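PDB 2POZ: putative dehydratase from Mesorhizobium loti, which is of unknown specific function but belongs to the mandelate racemase/muconate lactonizing enzyme group of the enolase superfamily and probably acts as a lyase. Local coordinates for residues Val124-Gly130 with Ile330-Ala336; Cys274-Asp280 with Met302-Val308. All coordinates share one frame; numbering follows the deposited sequence.

Contact 1: Val124-Gly130 with Ile330-Ala336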
# COMPACT_ATOMS: atom_id res chain seq x y z
N VAL A 124 -1.83 6.49 -41.75
CA VAL A 124 -1.29 5.75 -40.62
C VAL A 124 -0.57 4.51 -41.09
O VAL A 124 -0.99 3.85 -42.04
CB VAL A 124 -2.39 5.30 -39.64
CG1 VAL A 124 -2.99 6.50 -38.93
CG2 VAL A 124 -3.46 4.52 -40.38
N ARG A 125 0.52 4.20 -40.40
CA ARG A 125 1.30 3.01 -40.70
C ARG A 125 0.60 1.85 -39.99
O ARG A 125 -0.03 2.03 -38.95
CB ARG A 125 2.71 3.18 -40.15
CG ARG A 125 3.61 2.00 -40.41
CD ARG A 125 4.98 2.26 -39.83
NE ARG A 125 5.77 1.04 -39.81
CZ ARG A 125 6.32 0.54 -38.71
NH1 ARG A 125 6.16 1.16 -37.55
NH2 ARG A 125 7.03 -0.58 -38.77
N ALA A 126 0.70 0.65 -40.56
CA ALA A 126 0.06 -0.50 -39.96
C ALA A 126 0.99 -1.69 -39.89
O ALA A 126 1.97 -1.75 -40.62
CB ALA A 126 -1.19 -0.88 -40.77
N TYR A 127 0.69 -2.63 -39.00
CA TYR A 127 1.46 -3.85 -38.91
C TYR A 127 0.53 -4.92 -39.46
O TYR A 127 -0.69 -4.73 -39.47
CB TYR A 127 1.89 -4.15 -37.46
CG TYR A 127 0.78 -4.42 -36.47
CD1 TYR A 127 0.15 -5.67 -36.42
CD2 TYR A 127 0.40 -3.45 -35.54
CE1 TYR A 127 -0.84 -5.94 -35.46
CE2 TYR A 127 -0.59 -3.71 -34.58
CZ TYR A 127 -1.20 -4.95 -34.54
OH TYR A 127 -2.18 -5.20 -33.61
N ALA A 128 1.08 -6.03 -39.92
CA ALA A 128 0.25 -7.09 -40.47
C ALA A 128 0.01 -8.24 -39.48
O ALA A 128 0.91 -8.63 -38.73
CB ALA A 128 0.89 -7.63 -41.77
N ASN A 129 -1.21 -8.75 -39.49
CA ASN A 129 -1.58 -9.88 -38.64
C ASN A 129 -2.31 -10.85 -39.58
O ASN A 129 -2.56 -10.52 -40.74
CB ASN A 129 -2.54 -9.43 -37.53
CG ASN A 129 -2.59 -10.41 -36.36
OD1 ASN A 129 -2.15 -11.55 -36.47
ND2 ASN A 129 -3.14 -9.96 -35.24
N GLY A 130 -2.62 -12.04 -39.08
CA GLY A 130 -3.33 -13.03 -39.87
C GLY A 130 -2.59 -13.63 -41.06
O GLY A 130 -3.21 -14.24 -41.94
N ILE A 330 0.14 2.73 -33.88
CA ILE A 330 0.16 2.01 -35.15
C ILE A 330 -1.21 1.34 -35.39
O ILE A 330 -1.94 1.07 -34.44
CB ILE A 330 1.30 0.96 -35.12
CG1 ILE A 330 1.56 0.37 -36.50
CG2 ILE A 330 0.95 -0.13 -34.12
CD1 ILE A 330 2.83 -0.48 -36.55
N HIS A 331 -1.52 1.07 -36.65
CA HIS A 331 -2.79 0.45 -37.05
C HIS A 331 -2.60 -1.06 -37.28
O HIS A 331 -1.50 -1.51 -37.62
CB HIS A 331 -3.27 1.12 -38.35
CG HIS A 331 -4.54 0.57 -38.91
ND1 HIS A 331 -5.78 1.08 -38.58
CD2 HIS A 331 -4.77 -0.41 -39.82
CE1 HIS A 331 -6.72 0.43 -39.26
NE2 HIS A 331 -6.12 -0.47 -40.02
N GLU A 332 -3.67 -1.85 -37.11
CA GLU A 332 -3.61 -3.30 -37.31
C GLU A 332 -4.42 -3.74 -38.54
O GLU A 332 -5.58 -3.36 -38.69
CB GLU A 332 -4.14 -4.04 -36.08
CG GLU A 332 -4.22 -5.56 -36.26
CD GLU A 332 -4.73 -6.29 -35.03
OE1 GLU A 332 -5.67 -5.77 -34.38
OE2 GLU A 332 -4.20 -7.38 -34.72
N HIS A 333 -3.82 -4.57 -39.39
CA HIS A 333 -4.51 -5.05 -40.59
C HIS A 333 -4.28 -6.55 -40.83
O HIS A 333 -3.21 -7.08 -40.52
CB HIS A 333 -4.04 -4.23 -41.80
CG HIS A 333 -4.82 -4.50 -43.05
ND1 HIS A 333 -6.19 -4.39 -43.12
CD2 HIS A 333 -4.41 -4.85 -44.29
CE1 HIS A 333 -6.60 -4.66 -44.34
NE2 HIS A 333 -5.54 -4.94 -45.08
N TYR A 334 -5.29 -7.23 -41.37
CA TYR A 334 -5.24 -8.66 -41.68
C TYR A 334 -5.47 -8.79 -43.20
O TYR A 334 -6.53 -9.25 -43.63
CB TYR A 334 -6.35 -9.43 -40.96
CG TYR A 334 -6.28 -9.46 -39.45
CD1 TYR A 334 -6.01 -10.65 -38.77
CD2 TYR A 334 -6.52 -8.31 -38.70
CE1 TYR A 334 -5.99 -10.69 -37.36
CE2 TYR A 334 -6.50 -8.34 -37.30
CZ TYR A 334 -6.24 -9.53 -36.64
OH TYR A 334 -6.25 -9.56 -35.26
N PRO A 335 -4.49 -8.39 -44.01
CA PRO A 335 -4.66 -8.48 -45.47
C PRO A 335 -5.04 -9.85 -46.04
O PRO A 335 -5.83 -9.93 -46.98
CB PRO A 335 -3.31 -7.96 -46.00
CG PRO A 335 -2.35 -8.36 -44.93
CD PRO A 335 -3.11 -8.02 -43.67
N ALA A 336 -4.51 -10.93 -45.46
CA ALA A 336 -4.81 -12.28 -45.95
C ALA A 336 -6.30 -12.68 -45.91
O ALA A 336 -6.76 -13.45 -46.75
CB ALA A 336 -3.97 -13.32 -45.19
O HOH W 1 -2.55 -11.19 -43.38

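Contact 2: Cys274-Asp280 with Met302-Val308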
# COMPACT_ATOMS: atom_id res chain seq x y z
N CYS A 274 1.37 -1.53 -18.26
CA CYS A 274 1.34 -1.53 -19.72
C CYS A 274 1.82 -0.22 -20.31
O CYS A 274 1.66 0.84 -19.70
CB CYS A 274 -0.09 -1.79 -20.22
SG CYS A 274 -0.80 -3.34 -19.62
N GLY A 275 2.39 -0.29 -21.50
CA GLY A 275 2.85 0.92 -22.18
C GLY A 275 1.97 1.17 -23.39
O GLY A 275 2.03 2.23 -24.01
N ILE A 276 1.13 0.19 -23.71
CA ILE A 276 0.25 0.27 -24.88
C ILE A 276 -1.11 -0.37 -24.63
O ILE A 276 -1.19 -1.45 -24.04
CB ILE A 276 0.89 -0.46 -26.09
CG1 ILE A 276 2.28 0.11 -26.38
CG2 ILE A 276 0.00 -0.34 -27.32
CD1 ILE A 276 3.15 -0.81 -27.18
N ILE A 277 -2.18 0.29 -25.05
CA ILE A 277 -3.51 -0.29 -24.90
C ILE A 277 -4.04 -0.53 -26.30
O ILE A 277 -3.72 0.21 -27.23
CB ILE A 277 -4.50 0.59 -24.10
CG1 ILE A 277 -4.70 1.94 -24.79
CG2 ILE A 277 -4.00 0.76 -22.67
CD1 ILE A 277 -5.89 2.71 -24.23
N GLN A 278 -4.86 -1.57 -26.46
CA GLN A 278 -5.39 -1.94 -27.76
C GLN A 278 -6.90 -2.08 -27.79
O GLN A 278 -7.42 -3.15 -28.11
CB GLN A 278 -4.76 -3.26 -28.18
CG GLN A 278 -3.24 -3.25 -28.13
CD GLN A 278 -2.65 -4.65 -28.19
OE1 GLN A 278 -2.78 -5.43 -27.24
NE2 GLN A 278 -2.01 -4.98 -29.31
N PRO A 279 -7.63 -1.01 -27.44
CA PRO A 279 -9.09 -1.12 -27.46
C PRO A 279 -9.60 -1.33 -28.88
O PRO A 279 -8.96 -0.93 -29.85
CB PRO A 279 -9.54 0.22 -26.90
CG PRO A 279 -8.49 1.16 -27.42
CD PRO A 279 -7.20 0.37 -27.17
N ASP A 280 -10.76 -1.97 -28.99
CA ASP A 280 -11.39 -2.21 -30.29
C ASP A 280 -12.64 -1.33 -30.29
O ASP A 280 -13.48 -1.47 -29.40
CB ASP A 280 -11.79 -3.68 -30.40
CG ASP A 280 -12.37 -4.03 -31.77
OD1 ASP A 280 -13.14 -3.22 -32.33
OD2 ASP A 280 -12.06 -5.13 -32.27
N MSE A 302 0.75 6.48 -21.87
CA MSE A 302 0.54 5.34 -22.76
C MSE A 302 0.18 5.72 -24.19
O MSE A 302 -0.38 6.78 -24.43
CB MSE A 302 -0.57 4.46 -22.21
CG MSE A 302 -0.12 3.36 -21.30
SE MSE A 302 -1.65 2.61 -20.40
CE MSE A 302 -0.85 2.38 -18.63
N ARG A 303 0.49 4.84 -25.13
CA ARG A 303 0.14 5.07 -26.53
C ARG A 303 -0.92 4.05 -26.94
O ARG A 303 -1.21 3.12 -26.19
CB ARG A 303 1.38 5.00 -27.43
CG ARG A 303 2.28 3.84 -27.15
CD ARG A 303 3.52 3.89 -28.04
NE ARG A 303 4.47 2.86 -27.65
CZ ARG A 303 5.43 2.39 -28.44
NH1 ARG A 303 5.58 2.86 -29.66
NH2 ARG A 303 6.24 1.45 -27.99
N VAL A 304 -1.49 4.22 -28.13
CA VAL A 304 -2.57 3.35 -28.56
C VAL A 304 -2.41 2.64 -29.91
O VAL A 304 -2.08 3.26 -30.91
CB VAL A 304 -3.90 4.16 -28.59
CG1 VAL A 304 -5.08 3.24 -28.83
CG2 VAL A 304 -4.07 4.91 -27.27
N ALA A 305 -2.63 1.33 -29.90
CA ALA A 305 -2.58 0.50 -31.10
C ALA A 305 -3.95 -0.18 -31.16
O ALA A 305 -4.11 -1.33 -30.72
CB ALA A 305 -1.48 -0.53 -30.98
N PRO A 306 -4.96 0.52 -31.71
CA PRO A 306 -6.32 -0.01 -31.82
C PRO A 306 -6.40 -1.39 -32.44
O PRO A 306 -5.78 -1.65 -33.47
CB PRO A 306 -7.04 1.03 -32.66
CG PRO A 306 -6.26 2.29 -32.41
CD PRO A 306 -4.84 1.78 -32.46
N HIS A 307 -7.16 -2.27 -31.81
CA HIS A 307 -7.32 -3.60 -32.35
C HIS A 307 -8.50 -3.55 -33.32
O HIS A 307 -9.54 -2.95 -33.02
CB HIS A 307 -7.61 -4.62 -31.25
CG HIS A 307 -7.96 -5.98 -31.77
ND1 HIS A 307 -9.25 -6.44 -31.84
CD2 HIS A 307 -7.18 -6.95 -32.31
CE1 HIS A 307 -9.26 -7.64 -32.39
NE2 HIS A 307 -8.01 -7.97 -32.69
N VAL A 308 -8.33 -4.16 -34.48
CA VAL A 308 -9.39 -4.19 -35.47
C VAL A 308 -9.33 -5.46 -36.30
O VAL A 308 -8.30 -5.76 -36.91
CB VAL A 308 -9.32 -2.98 -36.42
CG1 VAL A 308 -9.58 -1.71 -35.66
CG2 VAL A 308 -7.95 -2.91 -37.06
O HOH W 2 -3.09 -3.66 -31.60

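Contact 1: Val124-Gly130 with Ile330-Ala336
Ala-126 to Ala-128 pair in parallel with His-331 to His-333, with backbone bonds running from Arg-125 to Asn-129. His-331 N donates to Arg-125 O, and His-331 O receives Tyr-127 N at 2.8 Å; His-333 repeats the pattern with Tyr-127 O and Asn-129 N.

Polar side chains meet on the face carrying Tyr-127 and Glu-332. Asn-129 ND2 gives Glu-332 OE2 a nearly straight bond (2.8 Å, 168°), with the carboxylate oxygen lying in the amide plane. On the other branch of the amide, OD1 turns back to Gly-130 N, 2.7 Å away, and also receives Tyr-132 OH, which fixes the flip of the group. Lys-157 NZ forms a salt bridge with Glu-332 OE2 and a hydrogen bond with Tyr-127 OH. Just past the strands, a water joins Asn-129 O to Ala-336 N.

Two tyrosine rings carry much of the side-chain packing. Glu-332 CA sits over one face of Tyr-127, 4.1 Å from the ring centroid, while Ile-330 CG2 lies at the ring's edge, near its plane, 3.7 Å from Tyr-127 CD2. The ring leans back across the neighbouring strand because CG stands between backbone N and carbonyl carbon (chi1 64°). A phenylalanine in place of Tyr-127 lacks the hydroxyl and would probably leave Lys-157 NZ without one of its oxygen partners. Tyr-334 runs alongside Asn-129 with amide and ring stacked, their planes 20° apart.

Ala-128 also bonds by its backbone to Ala-155 and Lys-157; strand 123-128 thus stands between strands 155-158 and 331-333, and the latter pairing closes the modified TIM barrel of the enolase superfamily. With Asn-129 and Lys-157 both on OE2, the buried carboxylate of Glu-332 is held in a set orientation.

Contact 2: Cys274-Asp280 with Met302-Val308
Pro-279 O is approached by two groups of the opposite segment: His-307 N, 3.0 Å away and well above the carbonyl plane, donates a hydrogen bond. The second is a weaker C-H contact, with Pro-306 CA lying 3.4 Å from Pro-279 O. Earlier along the segments the pairing is regular and parallel, with Gly-275 O, Ile-277 N and Ile-277 O bonded to Arg-303 N, Arg-303 O and Ala-305 N. Beside the pairing, a water donates to Ala-305 O at 2.7 Å and accepts from Gln-278 NE2.

His-307 ND1 donates to Asp-280 OD2 (3.1 Å), a bent bond on the anti side of the carboxylate, whose plane is turned 60° from the ring. CG of Asp-280 lies opposite its own backbone N (chi1 -176°), carrying OD2 to the ring edge, while OD1 is held by Gly-282 N.

On one face Ile-277 CG1 rests on Val-304 CG2 (3.9 Å), and its CG2 on the selenium of selenomethionine Met-302 (3.8 Å). On the other, Ile-276 CG1 packs beside Arg-303 NE at 3.7 Å; the guanidinium continues to Asp-213 and Glu-214 of the second subunit, where NH2 makes salt bridges.

Strands 276-277 and 303-304 are thus neighbours in a beta-alpha-beta crossover: helix 287-298 packs on Ile-277 and Val-304, strand 253-255 flanks strand 276-277, and helix 312-324 lies against Pro-306 and Asp-280.

How the contacts relate
Contact 1 and contact 2 lie in the same barrel, their centres about 13 Å apart, and they meet where Val-308 and His-307 run up to Glu-332 and Tyr-334. Glu-332 OE1 probably accepts a hydrogen bond from Val-308 N at 3.1 Å. Tyr-334 OH merely packs near His-307 NE2, 3.5 Å away. Contact 2 falls wholly within the long chain excursion between the two segments of contact 1. The strand ends of the two contacts bring Glu-332 and the Asp-280/His-307 pair, with Lys-157 of strand 155-158 beside Glu-332, to the C-terminal mouth of the barrel, where enolase superfamily members place their active sites; this is consistent with a site here, though no substrate is identified.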